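Local coordinates for pirin family protein (Acinetobacter baumannii, PDB 6D0P) that probably catalyses the metal-dependent oxidative ring opening of quercetin as a pirin-family dioxygenase, and holds manganese in its N-terminal cupin, at residues A[122-127]-A[245-250]; A[261-266]-A[276-281]. All coordinates share one frame; numbering follows the deposited sequence. Where two conformers were deposited one is given.

Contact 1 (A[122-127]-A[245-250]); sequences LFEMVQ and DTKFLV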
ATOM      1  N   LEU A 122     -18.622  -8.633   0.065  1.00 17.93           N
ATOM      2  CA  LEU A 122     -17.663  -7.880  -0.730  1.00 18.43           C
ATOM      3  C   LEU A 122     -16.311  -7.857  -0.019  1.00 16.44           C
ATOM      4  O   LEU A 122     -16.214  -7.694   1.192  1.00 16.75           O
ATOM      5  CB  LEU A 122     -18.154  -6.444  -0.957  1.00 18.40           C
ATOM      6  CG  LEU A 122     -19.431  -6.288  -1.782  1.00 21.76           C
ATOM      7  CD1 LEU A 122     -19.913  -4.844  -1.771  1.00 23.38           C
ATOM      8  CD2 LEU A 122     -19.217  -6.775  -3.205  1.00 23.36           C
ATOM      9  N   PHE A 123     -15.282  -7.994  -0.822  1.00 16.01           N
ATOM     10  CA  PHE A 123     -13.921  -7.958  -0.379  1.00 15.15           C
ATOM     11  C   PHE A 123     -13.269  -6.747  -1.041  1.00 14.27           C
ATOM     12  O   PHE A 123     -13.396  -6.579  -2.249  1.00 14.55           O
ATOM     13  CB  PHE A 123     -13.212  -9.255  -0.776  1.00 16.24           C
ATOM     14  CG  PHE A 123     -11.782  -9.359  -0.319  1.00 16.42           C
ATOM     15  CD1 PHE A 123     -11.480  -9.714   0.990  1.00 18.89           C
ATOM     16  CD2 PHE A 123     -10.740  -9.123  -1.195  1.00 17.68           C
ATOM     17  CE1 PHE A 123     -10.168  -9.836   1.414  1.00 19.64           C
ATOM     18  CE2 PHE A 123      -9.426  -9.246  -0.773  1.00 19.13           C
ATOM     19  CZ  PHE A 123      -9.139  -9.595   0.531  1.00 19.42           C
ATOM     20  N   GLU A 124     -12.581  -5.920  -0.273  1.00 13.67           N
ATOM     21  CA  GLU A 124     -11.922  -4.748  -0.831  1.00 13.87           C
ATOM     22  C   GLU A 124     -10.681  -4.478   0.011  1.00 14.27           C
ATOM     23  O   GLU A 124     -10.777  -4.412   1.237  1.00 13.48           O
ATOM     24  CB  GLU A 124     -12.867  -3.540  -0.829  1.00 15.09           C
ATOM     25  CG  GLU A 124     -12.248  -2.278  -1.440  1.00 15.33           C
ATOM     26  CD  GLU A 124     -13.101  -1.021  -1.305  1.00 17.10           C
ATOM     27  OE1 GLU A 124     -14.022  -1.028  -0.437  1.00 17.68           O
ATOM     28  OE2 GLU A 124     -12.830  -0.027  -2.056  1.00 18.33           O
HETATM   29  N   MSE A 125      -9.530  -4.346  -0.641  0.70 14.93           N
HETATM   30  CA  MSE A 125      -8.290  -4.084   0.081  0.70 16.92           C
HETATM   31  C   MSE A 125      -7.277  -3.458  -0.813  0.70 15.30           C
HETATM   32  O   MSE A 125      -7.453  -3.424  -2.018  0.70 14.50           O
HETATM   33  CB  MSE A 125      -7.727  -5.371   0.717  0.70 21.51           C
HETATM   34  CG  MSE A 125      -7.198  -6.401  -0.265  0.70 28.32           C
HETATM   35 SE   MSE A 125      -5.800  -7.557   0.561  0.70 41.58          SE
HETATM   36  CE  MSE A 125      -4.401  -6.887  -0.642  0.70 41.83           C
ATOM     37  N   VAL A 126      -6.231  -2.920  -0.198  1.00 13.86           N
ATOM     38  CA  VAL A 126      -5.062  -2.386  -0.898  1.00 13.98           C
ATOM     39  C   VAL A 126      -3.816  -3.072  -0.322  1.00 13.85           C
ATOM     40  O   VAL A 126      -3.726  -3.277   0.933  1.00 14.44           O
ATOM     41  CB  VAL A 126      -4.936  -0.854  -0.754  1.00 14.67           C
ATOM     42  CG1 VAL A 126      -3.512  -0.371  -1.021  1.00 14.42           C
ATOM     43  CG2 VAL A 126      -5.918  -0.139  -1.667  1.00 16.05           C
ATOM     44  N   GLN A 127      -2.916  -3.490  -1.202  1.00 13.77           N
ATOM     45  CA  GLN A 127      -1.581  -3.921  -0.777  1.00 15.54           C
ATOM     46  C   GLN A 127      -0.551  -2.990  -1.433  1.00 14.33           C
ATOM     47  O   GLN A 127      -0.529  -2.804  -2.666  1.00 13.98           O
ATOM     48  CB  GLN A 127      -1.253  -5.398  -1.037  1.00 18.75           C
ATOM     49  CG  GLN A 127       0.144  -5.756  -0.493  1.00 23.46           C
ATOM     50  CD  GLN A 127       0.444  -7.234  -0.356  1.00 28.62           C
ATOM     51  OE1 GLN A 127       1.280  -7.783  -1.091  1.00 28.34           O
ATOM     52  NE2 GLN A 127      -0.246  -7.893   0.580  1.00 28.53           N
ATOM     53  N   ASP A 245     -18.077  11.430  -4.296  1.00 22.18           N
ATOM     54  CA  ASP A 245     -17.470  10.833  -3.088  1.00 22.33           C
ATOM     55  C   ASP A 245     -16.259  10.013  -3.552  1.00 20.99           C
ATOM     56  O   ASP A 245     -16.405   9.171  -4.466  1.00 18.89           O
ATOM     57  CB  ASP A 245     -18.442   9.906  -2.358  1.00 24.45           C
ATOM     58  CG  ASP A 245     -19.520  10.627  -1.566  1.00 28.54           C
ATOM     59  OD1 ASP A 245     -19.578  11.876  -1.627  1.00 26.61           O
ATOM     60  OD2 ASP A 245     -20.288   9.926  -0.890  1.00 33.38           O
ATOM     61  N   THR A 246     -15.090  10.253  -2.958  1.00 19.68           N
ATOM     62  CA  THR A 246     -13.852   9.661  -3.457  1.00 19.89           C
ATOM     63  C   THR A 246     -13.067   8.955  -2.342  1.00 18.72           C
ATOM     64  O   THR A 246     -12.848   9.538  -1.294  1.00 20.21           O
ATOM     65  CB  THR A 246     -12.988  10.770  -4.081  1.00 20.64           C
ATOM     66  OG1 THR A 246     -13.696  11.374  -5.169  1.00 19.96           O
ATOM     67  CG2 THR A 246     -11.637  10.279  -4.543  1.00 20.96           C
ATOM     68  N   LYS A 247     -12.650   7.717  -2.592  1.00 17.38           N
ATOM     69  CA  LYS A 247     -11.750   6.997  -1.737  1.00 18.30           C
ATOM     70  C   LYS A 247     -10.339   7.206  -2.302  1.00 16.52           C
ATOM     71  O   LYS A 247     -10.101   6.940  -3.509  1.00 14.45           O
ATOM     72  CB  LYS A 247     -12.017   5.485  -1.697  1.00 21.51           C
ATOM     73  CG  LYS A 247     -13.401   5.026  -1.258  1.00 27.51           C
ATOM     74  CD  LYS A 247     -13.636   3.559  -1.663  1.00 30.39           C
ATOM     75  CE  LYS A 247     -15.070   3.067  -1.598  1.00 36.02           C
ATOM     76  NZ  LYS A 247     -15.186   1.678  -2.135  1.00 34.06           N
ATOM     77  N   PHE A 248      -9.435   7.691  -1.466  1.00 15.20           N
ATOM     78  CA  PHE A 248      -8.089   8.041  -1.947  1.00 16.13           C
ATOM     79  C   PHE A 248      -6.990   7.571  -0.989  1.00 14.83           C
ATOM     80  O   PHE A 248      -7.232   7.175   0.161  1.00 13.97           O
ATOM     81  CB  PHE A 248      -7.955   9.570  -2.070  1.00 17.45           C
ATOM     82  CG  PHE A 248      -7.917  10.284  -0.742  1.00 20.73           C
ATOM     83  CD1 PHE A 248      -6.721  10.474  -0.057  1.00 22.54           C
ATOM     84  CD2 PHE A 248      -9.077  10.750  -0.154  1.00 21.07           C
ATOM     85  CE1 PHE A 248      -6.696  11.065   1.197  1.00 23.31           C
ATOM     86  CE2 PHE A 248      -9.046  11.378   1.085  1.00 23.19           C
ATOM     87  CZ  PHE A 248      -7.861  11.531   1.769  1.00 23.47           C
ATOM     88  N   LEU A 249      -5.782   7.584  -1.530  1.00 14.56           N
ATOM     89  CA  LEU A 249      -4.569   7.489  -0.745  1.00 15.32           C
ATOM     90  C   LEU A 249      -3.633   8.593  -1.206  1.00 15.33           C
ATOM     91  O   LEU A 249      -3.640   8.997  -2.401  1.00 16.53           O
ATOM     92  CB  LEU A 249      -3.843   6.152  -0.883  1.00 17.39           C
ATOM     93  CG  LEU A 249      -4.569   4.975  -0.270  1.00 21.01           C
ATOM     94  CD1 LEU A 249      -5.217   4.168  -1.356  1.00 22.73           C
ATOM     95  CD2 LEU A 249      -3.617   4.118   0.539  1.00 23.13           C
ATOM     96  N   VAL A 250      -2.910   9.132  -0.264  1.00 13.74           N
ATOM     97  CA  VAL A 250      -1.812  10.032  -0.593  1.00 14.35           C
ATOM     98  C   VAL A 250      -0.538   9.368  -0.053  1.00 13.68           C
ATOM     99  O   VAL A 250      -0.461   9.039   1.131  1.00 13.63           O
ATOM    100  CB  VAL A 250      -2.024  11.437  -0.024  1.00 14.65           C
ATOM    101  CG1 VAL A 250      -0.794  12.314  -0.187  1.00 15.69           C
ATOM    102  CG2 VAL A 250      -3.243  12.098  -0.634  1.00 15.70           C
TER
HETATM  103  O   HOH W   1     -14.838   0.750   1.176  1.00 32.41           O

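Contact 2 (A[261-266]-A[276-281]); sequences EGYGPF and EAINDF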
ATOM      1  N   GLU A 261      16.910  -3.326  -7.734  0.50 23.63           N
ATOM      2  CA  GLU A 261      17.031  -4.561  -8.493  0.50 25.60           C
ATOM      3  C   GLU A 261      15.959  -5.509  -7.950  0.50 25.08           C
ATOM      4  O   GLU A 261      16.059  -5.985  -6.796  0.50 24.12           O
ATOM      5  CB  GLU A 261      18.441  -5.142  -8.389  0.50 28.24           C
ATOM      6  CG  GLU A 261      19.539  -4.179  -8.814  0.50 30.10           C
ATOM      7  CD  GLU A 261      19.752  -4.033 -10.312  0.50 33.37           C
ATOM      8  OE1 GLU A 261      19.421  -4.981 -11.050  0.50 35.10           O
ATOM      9  OE2 GLU A 261      20.266  -2.972 -10.734  0.50 34.59           O
ATOM     10  N   GLY A 262      14.914  -5.731  -8.747  1.00 24.87           N
ATOM     11  CA  GLY A 262      13.806  -6.561  -8.320  1.00 26.17           C
ATOM     12  C   GLY A 262      13.647  -7.808  -9.158  1.00 29.94           C
ATOM     13  O   GLY A 262      14.032  -7.857 -10.317  1.00 30.76           O
ATOM     14  N   TYR A 263      13.079  -8.818  -8.531  1.00 28.04           N
ATOM     15  CA  TYR A 263      12.781 -10.077  -9.183  1.00 29.38           C
ATOM     16  C   TYR A 263      11.667 -10.745  -8.385  1.00 27.86           C
ATOM     17  O   TYR A 263      11.878 -11.101  -7.217  1.00 26.65           O
ATOM     18  CB  TYR A 263      14.025 -10.959  -9.252  1.00 31.50           C
ATOM     19  CG  TYR A 263      13.795 -12.297  -9.897  1.00 35.45           C
ATOM     20  CD1 TYR A 263      13.687 -12.412 -11.273  1.00 39.51           C
ATOM     21  CD2 TYR A 263      13.660 -13.444  -9.134  1.00 38.90           C
ATOM     22  CE1 TYR A 263      13.471 -13.636 -11.880  1.00 42.32           C
ATOM     23  CE2 TYR A 263      13.449 -14.679  -9.723  1.00 43.80           C
ATOM     24  CZ  TYR A 263      13.349 -14.773 -11.101  1.00 45.03           C
ATOM     25  OH  TYR A 263      13.142 -15.984 -11.693  1.00 52.28           O
ATOM     26  N   GLY A 264      10.490 -10.868  -8.981  1.00 26.94           N
ATOM     27  CA  GLY A 264       9.358 -11.502  -8.290  1.00 28.01           C
ATOM     28  C   GLY A 264       9.040 -10.889  -6.931  1.00 28.66           C
ATOM     29  O   GLY A 264       8.697  -9.717  -6.830  1.00 27.97           O
ATOM     30  N   PRO A 265       9.175 -11.663  -5.859  1.00 26.49           N
ATOM     31  CA  PRO A 265       8.896 -11.033  -4.568  1.00 26.84           C
ATOM     32  C   PRO A 265      10.154 -10.585  -3.805  1.00 25.04           C
ATOM     33  O   PRO A 265      10.117 -10.415  -2.573  1.00 24.14           O
ATOM     34  CB  PRO A 265       8.131 -12.153  -3.874  1.00 28.89           C
ATOM     35  CG  PRO A 265       8.874 -13.386  -4.296  1.00 28.27           C
ATOM     36  CD  PRO A 265       9.346 -13.105  -5.707  1.00 31.40           C
ATOM     37  N   PHE A 266      11.252 -10.390  -4.521  1.00 23.33           N
ATOM     38  CA  PHE A 266      12.474  -9.898  -3.913  1.00 22.79           C
ATOM     39  C   PHE A 266      12.804  -8.517  -4.496  1.00 23.13           C
ATOM     40  O   PHE A 266      12.719  -8.332  -5.706  1.00 23.81           O
ATOM     41  CB  PHE A 266      13.645 -10.827  -4.198  1.00 23.84           C
ATOM     42  CG  PHE A 266      13.403 -12.283  -3.893  1.00 24.55           C
ATOM     43  CD1 PHE A 266      13.048 -12.683  -2.622  1.00 23.72           C
ATOM     44  CD2 PHE A 266      13.633 -13.252  -4.858  1.00 26.46           C
ATOM     45  CE1 PHE A 266      12.875 -14.024  -2.325  1.00 25.49           C
ATOM     46  CE2 PHE A 266      13.445 -14.594  -4.561  1.00 26.90           C
ATOM     47  CZ  PHE A 266      13.087 -14.974  -3.292  1.00 25.64           C
ATOM     48  N   GLU A 276      21.584 -14.078  -4.547  1.00 26.41           N
ATOM     49  CA  GLU A 276      21.643 -14.656  -3.183  1.00 26.44           C
ATOM     50  C   GLU A 276      20.222 -14.971  -2.684  1.00 24.17           C
ATOM     51  O   GLU A 276      19.994 -16.016  -2.077  1.00 23.16           O
ATOM     52  CB  GLU A 276      22.346 -13.702  -2.214  1.00 28.91           C
ATOM     53  CG  GLU A 276      23.828 -13.535  -2.500  1.00 33.56           C
ATOM     54  CD  GLU A 276      24.546 -12.548  -1.586  1.00 39.31           C
ATOM     55  OE1 GLU A 276      25.643 -12.911  -1.086  1.00 48.34           O
ATOM     56  OE2 GLU A 276      24.021 -11.407  -1.382  1.00 39.48           O
ATOM     57  N   ALA A 277      19.268 -14.078  -2.937  1.00 22.94           N
ATOM     58  CA  ALA A 277      17.874 -14.311  -2.527  1.00 22.09           C
ATOM     59  C   ALA A 277      17.309 -15.553  -3.229  1.00 22.21           C
ATOM     60  O   ALA A 277      16.682 -16.384  -2.606  1.00 21.38           O
ATOM     61  CB  ALA A 277      17.024 -13.100  -2.826  1.00 22.07           C
ATOM     62  N   ILE A 278      17.502 -15.633  -4.537  1.00 23.30           N
ATOM     63  CA  ILE A 278      17.058 -16.776  -5.330  1.00 24.25           C
ATOM     64  C   ILE A 278      17.657 -18.067  -4.769  1.00 24.17           C
ATOM     65  O   ILE A 278      16.936 -19.063  -4.579  1.00 24.27           O
ATOM     66  CB  ILE A 278      17.459 -16.595  -6.807  1.00 25.51           C
ATOM     67  CG1 ILE A 278      16.639 -15.491  -7.465  1.00 26.32           C
ATOM     68  CG2 ILE A 278      17.351 -17.912  -7.565  1.00 26.31           C
ATOM     69  CD1 ILE A 278      17.145 -15.097  -8.831  1.00 28.33           C
ATOM     70  N   ASN A 279      18.962 -18.052  -4.523  1.00 24.59           N
ATOM     71  CA  ASN A 279      19.669 -19.249  -4.025  1.00 24.99           C
ATOM     72  C   ASN A 279      19.146 -19.639  -2.632  1.00 25.06           C
ATOM     73  O   ASN A 279      18.887 -20.821  -2.393  1.00 25.02           O
ATOM     74  CB  ASN A 279      21.186 -19.065  -4.084  1.00 25.43           C
ATOM     75  CG  ASN A 279      21.688 -19.063  -5.512  1.00 26.51           C
ATOM     76  OD1 ASN A 279      20.977 -19.494  -6.417  1.00 26.36           O
ATOM     77  ND2 ASN A 279      22.904 -18.588  -5.729  1.00 27.88           N
ATOM     78  N   ASP A 280      19.003 -18.670  -1.741  1.00 24.61           N
ATOM     79  CA  ASP A 280      18.499 -18.910  -0.384  1.00 25.21           C
ATOM     80  C   ASP A 280      17.101 -19.540  -0.447  1.00 25.13           C
ATOM     81  O   ASP A 280      16.819 -20.542   0.237  1.00 25.79           O
ATOM     82  CB  ASP A 280      18.450 -17.614   0.432  1.00 24.86           C
ATOM     83  CG  ASP A 280      19.808 -17.083   0.868  1.00 26.07           C
ATOM     84  OD1 ASP A 280      20.806 -17.830   0.725  1.00 26.94           O
ATOM     85  OD2 ASP A 280      19.869 -15.910   1.333  1.00 26.26           O
ATOM     86  N   PHE A 281      16.241 -19.005  -1.297  1.00 25.67           N
ATOM     87  CA  PHE A 281      14.875 -19.509  -1.352  1.00 26.44           C
ATOM     88  C   PHE A 281      14.817 -20.884  -2.022  1.00 26.90           C
ATOM     89  O   PHE A 281      14.106 -21.764  -1.549  1.00 26.51           O
ATOM     90  CB  PHE A 281      13.950 -18.542  -2.082  1.00 27.13           C
ATOM     91  CG  PHE A 281      12.588 -19.125  -2.363  1.00 28.19           C
ATOM     92  CD1 PHE A 281      11.680 -19.334  -1.333  1.00 28.69           C
ATOM     93  CD2 PHE A 281      12.217 -19.468  -3.654  1.00 30.48           C
ATOM     94  CE1 PHE A 281      10.437 -19.893  -1.584  1.00 29.90           C
ATOM     95  CE2 PHE A 281      10.963 -20.011  -3.907  1.00 31.72           C
ATOM     96  CZ  PHE A 281      10.077 -20.225  -2.872  1.00 31.15           C
TER

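Contact 1 (A[122-127]-A[245-250])
Glu-124 and Lys-247 reach for each other from opposite directions, one from each strand. Lys-247 NZ donates to Glu-124 OE2 at 2.9 Å and closes a salt bridge. The ammonium group arrives on the syn side of OE2, about 20° out of the carboxylate plane. It is farther from the other oxygen, with Lys-247 NZ and Glu-124 OE1 3.4 Å apart. Both chains are extended. In Glu-124 CG stands anti to the backbone N (chi1 -178°), and the chain runs straight on to bring the carboxylate across the gap. A water donates to Glu-124 OE1 and accepts a weak bond from Lys-247 NZ.

Neither charge depends on the other alone. Lys-247 also pairs with Glu-212, while Tyr-46 OH and Gln-77 NE2 bond to the two carboxylate oxygens of Glu-124. The arrangement belongs to a bicupin. Strand 121-131 lies in the sheet of the N-terminal cupin, and strand 245-253 in that of the C-terminal one. The two segments run nearly the same way, but no backbone hydrogen bond joins them.

Side chains and one water bridge the gap. The CA atoms of Val-126 and Leu-249 are 9.9 Å apart. Between them is one loose apolar touch, with Val-126 CG2 4.4 Å from Leu-249 CD1. On the other side of strand 121-131, Gln-127 NE2 bonds to Glu-110, a manganese ligand.

Contact 2 (A[261-266]-A[276-281])
Phe-266 N donates to Tyr-263 O at 2.9 Å, and Tyr-263 N returns a bond to Phe-266 O. The pair closes a type II' turn, with Gly-264 taking the positive phi of its first corner. This makes a tight beta-hairpin, and both aromatics direct their side chains at the helix.

The Phe-266 ring carries most of the contact. Ala-277 CB sits over the centre of one face, 3.9 Å from the ring centroid and 12° off the normal, a CH-pi contact. Phe-281 CB comes at the edge of the same ring, near its plane, 3.9 Å from Phe-266 CZ. The two side chains cross at about a right angle. Ile-278 touches Phe-266 and Tyr-263. Its CG1, anti to the carbonyl carbon (chi1 -70°), comes within 4.4 Å of Phe-266 CE2 and carries Ile-278 CD1 to 3.8 Å from Tyr-263 CE2. It crosses Tyr-263 at about a right angle.

No hydrogen bond links the segments; the touching side chains are aliphatic and aromatic. The hairpin of strands 261-263 and 266-268 lies against helix 271-282, where Ile-274 also touches Tyr-263 and Phe-266. Pro-65 of strand 64-66, between the manganese ligands His-64 and His-66, touches Phe-266 and Phe-281.

Overall arrangement
The two contacts lie on opposite sides of the chain's centre, with their own centres about 29 Å apart. They share no strand or helix, although strand 245-253 of contact 1 is followed directly in the chain by strand 261-263 of contact 2. Contact 1 is buried and joins the N-terminal cupin to the C-terminal one. Its chemistry is a salt bridge with further polar partners, beside sparse apolar packing. Contact 2 is partly buried and peripheral. It is local in sequence, wholly apolar across its segments and larger in area. Its residues also pack on the N-terminal cupin, close to the manganese site.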